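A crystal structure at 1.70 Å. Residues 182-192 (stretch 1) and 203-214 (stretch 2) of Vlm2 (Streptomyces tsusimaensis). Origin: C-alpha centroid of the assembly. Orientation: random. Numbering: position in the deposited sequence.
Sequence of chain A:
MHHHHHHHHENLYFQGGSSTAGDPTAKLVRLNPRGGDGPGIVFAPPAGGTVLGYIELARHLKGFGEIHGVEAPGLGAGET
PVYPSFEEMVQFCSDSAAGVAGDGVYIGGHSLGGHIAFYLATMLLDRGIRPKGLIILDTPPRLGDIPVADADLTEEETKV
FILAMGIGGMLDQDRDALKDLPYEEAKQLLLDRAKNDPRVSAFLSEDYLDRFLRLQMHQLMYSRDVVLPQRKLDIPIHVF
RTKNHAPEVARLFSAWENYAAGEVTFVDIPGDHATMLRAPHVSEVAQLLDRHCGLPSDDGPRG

Stretch 1, residues 182-192: PYEEAKQLLLD
Stretch 2 203-214: FLSEDYLDRFLR

How are the two backbones arranged? Residues 183-192 form one helix, with Pro182 at its N-cap position (phi/psi -60/142), and residues 206-214 form another; both continue beyond their stretches. Helical phi/psi values cluster near -62/-42, and i to i+4 bonds such as Leu191 N to Lys187 O (3.0 Å) and Leu213 N to Leu209 O (2.9 Å) hold the turns. The N-to-C directions differ by 124°, so the helices run obliquely but broadly against each other, their axes 10.5 Å apart at closest approach. The register is set by Leu191 CA lying 6.7 Å from Glu206 CA and Lys187 CA lying 7.8 Å from Leu209 CA: moving up one helix means moving down the other.

What does Leu191 cover at the start of the second helix? It gives up the most surface of any residue in this contact. Its CA-to-CB bond points sideways, but chi1 -63° (m) and chi2 172° (t) bring its end nearer the partner. Leu191 CD2 lies 3.7 Å from Ser205 O and 3.7 Å from Glu206 N, packing a methyl against the backbone at the helix start, while Leu191 CD1 sits 3.8 Å from Glu206 CB. Glu206 is extended, with chi1 and chi2 both t. The turn beneath is secured by Ser205 at the N-cap position, phi/psi -88/174 and chi1 57° (p), whose OG accepts from Tyr208 N at 3.1 Å. This satisfies an amide that has no preceding helical turn to supply its acceptor.

Which residue fills the middle? Leu209 points toward the first helix with chi1 177° (t) and chi2 60° (p), spreading its methyls among three residues. Leu209 CD2 is 4.0 Å from Leu191 CD2 and 3.9 Å from Lys187 CB, and it also comes within 3.7 Å of Lys187 O. Leu209 CD1 meets Leu190 CD1 at 4.2 Å; Leu190 is buried and also points toward the second helix, in the m, t rotamer. The Leu191 and Leu190 contacts are apolar, without directional bonds, and their value lies in removing hydrocarbon from water; the approach to Lys187 O is a plain van der Waals contact of a methyl with a backbone oxygen.

How does Lys187 combine hydrocarbon and charge? Pointing toward the second helix, it adopts m, t, m, t through chi4. Lys187 CD packs 3.5 Å from Leu213 CD1, and the ammonium reaches onward to a salt bridge, Lys187 NZ to Asp210 OD1 at 3.4 Å. No hydrogen bond crosses between the stretches, so this electrostatic pairing is their polar link. Asp210, chi1 -173° (t), also forms a salt bridge within its own helix, Arg214 NE to Asp210 OD2 at 3.1 Å. Leu213, m and t, points toward the first helix and extends the contact to Tyr183, whose chi1 is -162° (t) and chi2 61°: Tyr183 CZ is 4.0 Å from Leu213 CD1, and Tyr183 OH is 3.4 Å from the same methyl, which approaches the ring obliquely. Together the stretches bury 410 Å², both sides summed.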

ATOM      1  N   PRO A 182      -3.874 -27.210   0.072  1.00 52.46           N
ATOM      2  CA  PRO A 182      -5.055 -26.811   0.849  1.00 60.30           C
ATOM      3  C   PRO A 182      -4.825 -25.491   1.575  1.00 53.87           C
ATOM      4  O   PRO A 182      -3.740 -25.231   2.096  1.00 49.24           O
ATOM      5  CB  PRO A 182      -5.236 -27.966   1.837  1.00 52.44           C
ATOM      6  CG  PRO A 182      -4.561 -29.127   1.202  1.00 63.69           C
ATOM      7  CD  PRO A 182      -3.419 -28.568   0.414  1.00 55.90           C
ATOM      8  N   TYR A 183      -5.882 -24.672   1.619  1.00 49.13           N
ATOM      9  CA  TYR A 183      -5.811 -23.329   2.198  1.00 53.97           C
ATOM     10  C   TYR A 183      -5.112 -23.328   3.550  1.00 49.57           C
ATOM     11  O   TYR A 183      -4.211 -22.520   3.795  1.00 47.06           O
ATOM     12  CB  TYR A 183      -7.227 -22.771   2.345  1.00 41.97           C
ATOM     13  CG  TYR A 183      -7.355 -21.277   2.524  1.00 38.77           C
ATOM     14  CD1 TYR A 183      -6.893 -20.398   1.553  1.00 43.71           C
ATOM     15  CD2 TYR A 183      -7.998 -20.744   3.639  1.00 54.43           C
ATOM     16  CE1 TYR A 183      -7.042 -19.045   1.695  1.00 44.59           C
ATOM     17  CE2 TYR A 183      -8.150 -19.384   3.792  1.00 49.90           C
ATOM     18  CZ  TYR A 183      -7.671 -18.537   2.813  1.00 41.91           C
ATOM     19  OH  TYR A 183      -7.816 -17.176   2.930  1.00 46.13           O
ATOM     20  N   GLU A 184      -5.537 -24.214   4.453  1.00 43.49           N
ATOM     21  CA  GLU A 184      -4.956 -24.228   5.792  1.00 49.19           C
ATOM     22  C   GLU A 184      -3.474 -24.579   5.742  1.00 53.18           C
ATOM     23  O   GLU A 184      -2.684 -24.047   6.528  1.00 46.89           O
ATOM     24  CB  GLU A 184      -5.712 -25.208   6.691  1.00 51.45           C
ATOM     25  N   GLU A 185      -3.076 -25.466   4.818  1.00 48.56           N
ATOM     26  CA  GLU A 185      -1.660 -25.810   4.687  1.00 42.58           C
ATOM     27  C   GLU A 185      -0.863 -24.669   4.064  1.00 45.02           C
ATOM     28  O   GLU A 185       0.286 -24.428   4.454  1.00 42.37           O
ATOM     29  CB  GLU A 185      -1.489 -27.090   3.865  1.00 45.36           C
ATOM     30  CG  GLU A 185      -1.920 -28.340   4.619  1.00 59.45           C
ATOM     31  CD  GLU A 185      -1.896 -29.598   3.763  1.00 70.41           C
ATOM     32  OE1 GLU A 185      -1.133 -29.638   2.774  1.00 69.87           O
ATOM     33  OE2 GLU A 185      -2.651 -30.543   4.083  1.00 62.21           O
ATOM     34  N   ALA A 186      -1.448 -23.960   3.091  1.00 36.31           N
ATOM     35  CA  ALA A 186      -0.787 -22.777   2.550  1.00 36.59           C
ATOM     36  C   ALA A 186      -0.598 -21.728   3.634  1.00 55.43           C
ATOM     37  O   ALA A 186       0.461 -21.088   3.717  1.00 38.30           O
ATOM     38  CB  ALA A 186      -1.592 -22.199   1.381  1.00 43.36           C
ATOM     39  N   LYS A 187      -1.617 -21.532   4.474  1.00 45.95           N
ATOM     40  CA  LYS A 187      -1.498 -20.565   5.558  1.00 36.76           C
ATOM     41  C   LYS A 187      -0.369 -20.948   6.504  1.00 38.60           C
ATOM     42  O   LYS A 187       0.383 -20.079   6.970  1.00 38.55           O
ATOM     43  CB  LYS A 187      -2.825 -20.453   6.323  1.00 40.25           C
ATOM     44  CG  LYS A 187      -3.922 -19.779   5.502  1.00 47.16           C
ATOM     45  CD  LYS A 187      -4.965 -19.082   6.374  1.00 63.92           C
ATOM     46  CE  LYS A 187      -5.833 -20.049   7.142  1.00 65.14           C
ATOM     47  NZ  LYS A 187      -6.809 -19.287   7.978  1.00 72.64           N
ATOM     48  N   GLN A 188      -0.228 -22.242   6.792  1.00 37.58           N
ATOM     49  CA  GLN A 188       0.795 -22.663   7.742  1.00 35.94           C
ATOM     50  C   GLN A 188       2.189 -22.420   7.184  1.00 42.79           C
ATOM     51  O   GLN A 188       3.104 -22.061   7.934  1.00 39.49           O
ATOM     52  CB  GLN A 188       0.625 -24.125   8.114  1.00 41.96           C
ATOM     53  CG  GLN A 188       1.511 -24.527   9.280  1.00 57.15           C
ATOM     54  CD  GLN A 188       1.236 -23.694  10.522  1.00 72.59           C
ATOM     55  OE1 GLN A 188       0.101 -23.623  10.991  1.00 63.50           O
ATOM     56  NE2 GLN A 188       2.272 -23.039  11.044  1.00 51.25           N
ATOM     57  N   LEU A 189       2.374 -22.595   5.871  1.00 36.72           N
ATOM     58  CA  LEU A 189       3.675 -22.279   5.280  1.00 45.82           C
ATOM     59  C   LEU A 189       4.004 -20.804   5.446  1.00 47.91           C
ATOM     60  O   LEU A 189       5.155 -20.441   5.707  1.00 43.05           O
ATOM     61  CB  LEU A 189       3.711 -22.644   3.799  1.00 40.44           C
ATOM     62  CG  LEU A 189       3.811 -24.118   3.413  1.00 46.84           C
ATOM     63  CD1 LEU A 189       3.952 -24.193   1.902  1.00 47.34           C
ATOM     64  CD2 LEU A 189       4.978 -24.787   4.106  1.00 50.66           C
ATOM     65  N   LEU A 190       3.012 -19.930   5.279  1.00 34.63           N
ATOM     66  CA  LEU A 190       3.272 -18.515   5.481  1.00 29.13           C
ATOM     67  C   LEU A 190       3.680 -18.238   6.923  1.00 40.04           C
ATOM     68  O   LEU A 190       4.601 -17.455   7.174  1.00 34.85           O
ATOM     69  CB  LEU A 190       2.047 -17.676   5.104  1.00 31.42           C
ATOM     70  CG  LEU A 190       1.557 -17.783   3.662  1.00 46.49           C
ATOM     71  CD1 LEU A 190       0.418 -16.805   3.441  1.00 34.47           C
ATOM     72  CD2 LEU A 190       2.680 -17.520   2.663  1.00 43.00           C
ATOM     73  N   LEU A 191       2.997 -18.861   7.887  1.00 31.46           N
ATOM     74  CA  LEU A 191       3.349 -18.651   9.288  1.00 44.11           C
ATOM     75  C   LEU A 191       4.742 -19.199   9.578  1.00 31.85           C
ATOM     76  O   LEU A 191       5.537 -18.564  10.282  1.00 41.67           O
ATOM     77  CB  LEU A 191       2.296 -19.301  10.193  1.00 39.43           C
ATOM     78  CG  LEU A 191       0.891 -18.704  10.061  1.00 41.62           C
ATOM     79  CD1 LEU A 191      -0.135 -19.522  10.831  1.00 46.75           C
ATOM     80  CD2 LEU A 191       0.888 -17.276  10.548  1.00 38.74           C
ATOM     81  N   ASP A 192       5.050 -20.375   9.035  1.00 32.35           N
ATOM     82  CA  ASP A 192       6.385 -20.947   9.188  1.00 33.43           C
ATOM     83  C   ASP A 192       7.457 -19.973   8.700  1.00 35.85           C
ATOM     84  O   ASP A 192       8.530 -19.847   9.308  1.00 46.60           O
ATOM     85  CB  ASP A 192       6.461 -22.255   8.412  1.00 34.79           C
ATOM     86  CG  ASP A 192       5.718 -23.395   9.095  1.00 54.62           C
ATOM     87  OD1 ASP A 192       5.338 -23.252  10.279  1.00 49.83           O
ATOM     88  OD2 ASP A 192       5.521 -24.437   8.437  1.00 45.28           O
ATOM     89  N   PHE A 203       3.918  -9.066  14.644  1.00 44.53           N
ATOM     90  CA  PHE A 203       2.484  -8.974  14.426  1.00 43.63           C
ATOM     91  C   PHE A 203       1.880 -10.066  13.550  1.00 57.66           C
ATOM     92  O   PHE A 203       0.670 -10.281  13.634  1.00 37.89           O
ATOM     93  CB  PHE A 203       2.138  -7.619  13.803  1.00 48.08           C
ATOM     94  CG  PHE A 203       2.766  -7.395  12.467  1.00 38.96           C
ATOM     95  CD1 PHE A 203       2.128  -7.805  11.319  1.00 37.96           C
ATOM     96  CD2 PHE A 203       4.008  -6.777  12.358  1.00 45.60           C
ATOM     97  CE1 PHE A 203       2.697  -7.596  10.074  1.00 37.63           C
ATOM     98  CE2 PHE A 203       4.583  -6.556  11.105  1.00 41.70           C
ATOM     99  CZ  PHE A 203       3.930  -6.972   9.967  1.00 40.74           C
ATOM    100  N   LEU A 204       2.662 -10.766  12.729  1.00 33.16           N
ATOM    101  CA  LEU A 204       2.081 -11.692  11.753  1.00 39.30           C
ATOM    102  C   LEU A 204       1.859 -13.073  12.382  1.00 36.76           C
ATOM    103  O   LEU A 204       2.519 -14.068  12.081  1.00 36.37           O
ATOM    104  CB  LEU A 204       2.957 -11.749  10.512  1.00 40.30           C
ATOM    105  CG  LEU A 204       2.465 -12.546   9.307  1.00 52.58           C
ATOM    106  CD1 LEU A 204       0.969 -12.716   9.272  1.00 55.72           C
ATOM    107  CD2 LEU A 204       2.953 -11.855   8.049  1.00 47.01           C
ATOM    108  N   SER A 205       0.846 -13.123  13.240  1.00 30.89           N
ATOM    109  CA  SER A 205       0.398 -14.333  13.907  1.00 32.66           C
ATOM    110  C   SER A 205      -0.637 -15.074  13.058  1.00 31.39           C
ATOM    111  O   SER A 205      -1.100 -14.579  12.029  1.00 30.55           O
ATOM    112  CB  SER A 205      -0.234 -13.974  15.239  1.00 40.66           C
ATOM    113  OG  SER A 205      -1.284 -13.057  14.974  1.00 36.70           O
ATOM    114  N   GLU A 206      -1.019 -16.267  13.521  1.00 32.62           N
ATOM    115  CA  GLU A 206      -2.102 -17.004  12.867  1.00 33.08           C
ATOM    116  C   GLU A 206      -3.370 -16.158  12.799  1.00 37.15           C
ATOM    117  O   GLU A 206      -4.038 -16.091  11.758  1.00 32.83           O
ATOM    118  CB  GLU A 206      -2.369 -18.308  13.617  1.00 39.13           C
ATOM    119  CG  GLU A 206      -3.482 -19.137  13.001  1.00 51.83           C
ATOM    120  CD  GLU A 206      -3.825 -20.356  13.835  1.00 61.84           C
ATOM    121  OE1 GLU A 206      -2.970 -20.783  14.637  1.00 59.61           O
ATOM    122  OE2 GLU A 206      -4.958 -20.865  13.695  1.00 65.29           O
ATOM    123  N   ASP A 207      -3.695 -15.478  13.896  1.00 37.39           N
ATOM    124  CA  ASP A 207      -4.885 -14.635  13.943  1.00 36.42           C
ATOM    125  C   ASP A 207      -4.777 -13.444  12.992  1.00 31.81           C
ATOM    126  O   ASP A 207      -5.745 -13.092  12.307  1.00 30.88           O
ATOM    127  CB  ASP A 207      -5.085 -14.161  15.374  1.00 43.74           C
ATOM    128  CG  ASP A 207      -6.366 -13.415  15.553  1.00 54.42           C
ATOM    129  OD1 ASP A 207      -7.430 -14.054  15.406  1.00 58.90           O
ATOM    130  OD2 ASP A 207      -6.298 -12.195  15.834  1.00 49.78           O
ATOM    131  N   TYR A 208      -3.621 -12.776  12.963  1.00 28.93           N
ATOM    132  CA  TYR A 208      -3.442 -11.651  12.061  1.00 29.58           C
ATOM    133  C   TYR A 208      -3.597 -12.083  10.613  1.00 27.30           C
ATOM    134  O   TYR A 208      -4.215 -11.384   9.803  1.00 25.51           O
ATOM    135  CB  TYR A 208      -2.053 -11.037  12.279  1.00 29.01           C
ATOM    136  CG  TYR A 208      -1.801  -9.770  11.529  1.00 24.37           C
ATOM    137  CD1 TYR A 208      -2.010  -8.527  12.119  1.00 25.52           C
ATOM    138  CD2 TYR A 208      -1.337  -9.794  10.220  1.00 25.10           C
ATOM    139  CE1 TYR A 208      -1.765  -7.367  11.436  1.00 26.83           C
ATOM    140  CE2 TYR A 208      -1.097  -8.649   9.538  1.00 24.63           C
ATOM    141  CZ  TYR A 208      -1.320  -7.432  10.147  1.00 25.54           C
ATOM    142  OH  TYR A 208      -1.079  -6.309   9.452  1.00 25.47           O
ATOM    143  N   LEU A 209      -3.009 -13.217  10.258  1.00 28.36           N
ATOM    144  CA  LEU A 209      -3.101 -13.686   8.881  1.00 25.51           C
ATOM    145  C   LEU A 209      -4.550 -13.940   8.487  1.00 25.70           C
ATOM    146  O   LEU A 209      -4.979 -13.594   7.378  1.00 27.43           O
ATOM    147  CB  LEU A 209      -2.268 -14.963   8.732  1.00 28.35           C
ATOM    148  CG  LEU A 209      -2.311 -15.641   7.370  1.00 33.53           C
ATOM    149  CD1 LEU A 209      -1.806 -14.711   6.278  1.00 36.55           C
ATOM    150  CD2 LEU A 209      -1.497 -16.928   7.418  1.00 30.51           C
ATOM    151  N   ASP A 210      -5.305 -14.589   9.372  1.00 26.49           N
ATOM    152  CA  ASP A 210      -6.721 -14.821   9.109  1.00 27.03           C
ATOM    153  C   ASP A 210      -7.459 -13.509   8.896  1.00 25.90           C
ATOM    154  O   ASP A 210      -8.247 -13.364   7.950  1.00 26.94           O
ATOM    155  CB  ASP A 210      -7.323 -15.598  10.280  1.00 34.76           C
ATOM    156  CG  ASP A 210      -8.748 -16.016  10.014  1.00 66.27           C
ATOM    157  OD1 ASP A 210      -8.938 -16.863   9.115  1.00 73.76           O
ATOM    158  OD2 ASP A 210      -9.670 -15.496  10.687  1.00 80.67           O
ATOM    159  N   ARG A 211      -7.193 -12.524   9.747  1.00 27.60           N
ATOM    160  CA  ARG A 211      -7.905 -11.258   9.638  1.00 28.05           C
ATOM    161  C   ARG A 211      -7.505 -10.526   8.373  1.00 26.54           C
ATOM    162  O   ARG A 211      -8.343  -9.925   7.698  1.00 22.81           O
ATOM    163  CB  ARG A 211      -7.637 -10.404  10.870  1.00 24.67           C
ATOM    164  CG  ARG A 211      -8.260 -10.963  12.149  1.00 27.13           C
ATOM    165  CD  ARG A 211      -7.742 -10.202  13.368  1.00 31.48           C
ATOM    166  NE  ARG A 211      -8.293 -10.738  14.620  1.00 33.32           N
ATOM    167  CZ  ARG A 211      -9.292 -10.191  15.309  1.00 41.25           C
ATOM    168  NH1 ARG A 211      -9.866  -9.074  14.891  1.00 39.56           N
ATOM    169  NH2 ARG A 211      -9.717 -10.765  16.427  1.00 39.02           N
ATOM    170  N   PHE A 212      -6.224 -10.600   8.017  1.00 23.26           N
ATOM    171  CA  PHE A 212      -5.759  -9.986   6.785  1.00 21.46           C
ATOM    172  C   PHE A 212      -6.440 -10.617   5.575  1.00 21.73           C
ATOM    173  O   PHE A 212      -6.900  -9.912   4.669  1.00 22.04           O
ATOM    174  CB  PHE A 212      -4.231 -10.125   6.665  1.00 25.22           C
ATOM    175  CG  PHE A 212      -3.752  -9.923   5.261  1.00 21.30           C
ATOM    176  CD1 PHE A 212      -3.541  -8.661   4.786  1.00 19.31           C
ATOM    177  CD2 PHE A 212      -3.581 -11.007   4.408  1.00 31.58           C
ATOM    178  CE1 PHE A 212      -3.155  -8.457   3.491  1.00 20.10           C
ATOM    179  CE2 PHE A 212      -3.194 -10.817   3.097  1.00 29.31           C
ATOM    180  CZ  PHE A 212      -2.974  -9.550   2.641  1.00 25.45           C
ATOM    181  N   LEU A 213      -6.496 -11.948   5.526  1.00 22.75           N
ATOM    182  CA  LEU A 213      -7.055 -12.606   4.350  1.00 23.18           C
ATOM    183  C   LEU A 213      -8.544 -12.305   4.205  1.00 24.10           C
ATOM    184  O   LEU A 213      -9.042 -12.121   3.086  1.00 23.21           O
ATOM    185  CB  LEU A 213      -6.813 -14.105   4.426  1.00 24.55           C
ATOM    186  CG  LEU A 213      -5.349 -14.531   4.322  1.00 31.56           C
ATOM    187  CD1 LEU A 213      -5.202 -15.983   4.735  1.00 34.72           C
ATOM    188  CD2 LEU A 213      -4.871 -14.310   2.897  1.00 30.28           C
ATOM    189  N   ARG A 214      -9.263 -12.211   5.324  1.00 23.98           N
ATOM    190  CA  ARG A 214     -10.689 -11.898   5.246  1.00 24.35           C
ATOM    191  C   ARG A 214     -10.906 -10.450   4.824  1.00 23.08           C
ATOM    192  O   ARG A 214     -11.753 -10.170   3.971  1.00 23.06           O
ATOM    193  CB  ARG A 214     -11.376 -12.179   6.582  1.00 25.44           C
ATOM    194  CG  ARG A 214     -11.416 -13.652   6.977  1.00 27.01           C
ATOM    195  CD  ARG A 214     -12.131 -13.875   8.323  1.00 30.61           C
ATOM    196  NE  ARG A 214     -12.090 -15.293   8.700  1.00 36.14           N
ATOM    197  CZ  ARG A 214     -12.877 -16.222   8.165  1.00 52.42           C
ATOM    198  NH1 ARG A 214     -13.786 -15.892   7.245  1.00 53.50           N
ATOM    199  NH2 ARG A 214     -12.763 -17.484   8.556  1.00 45.78           N
TER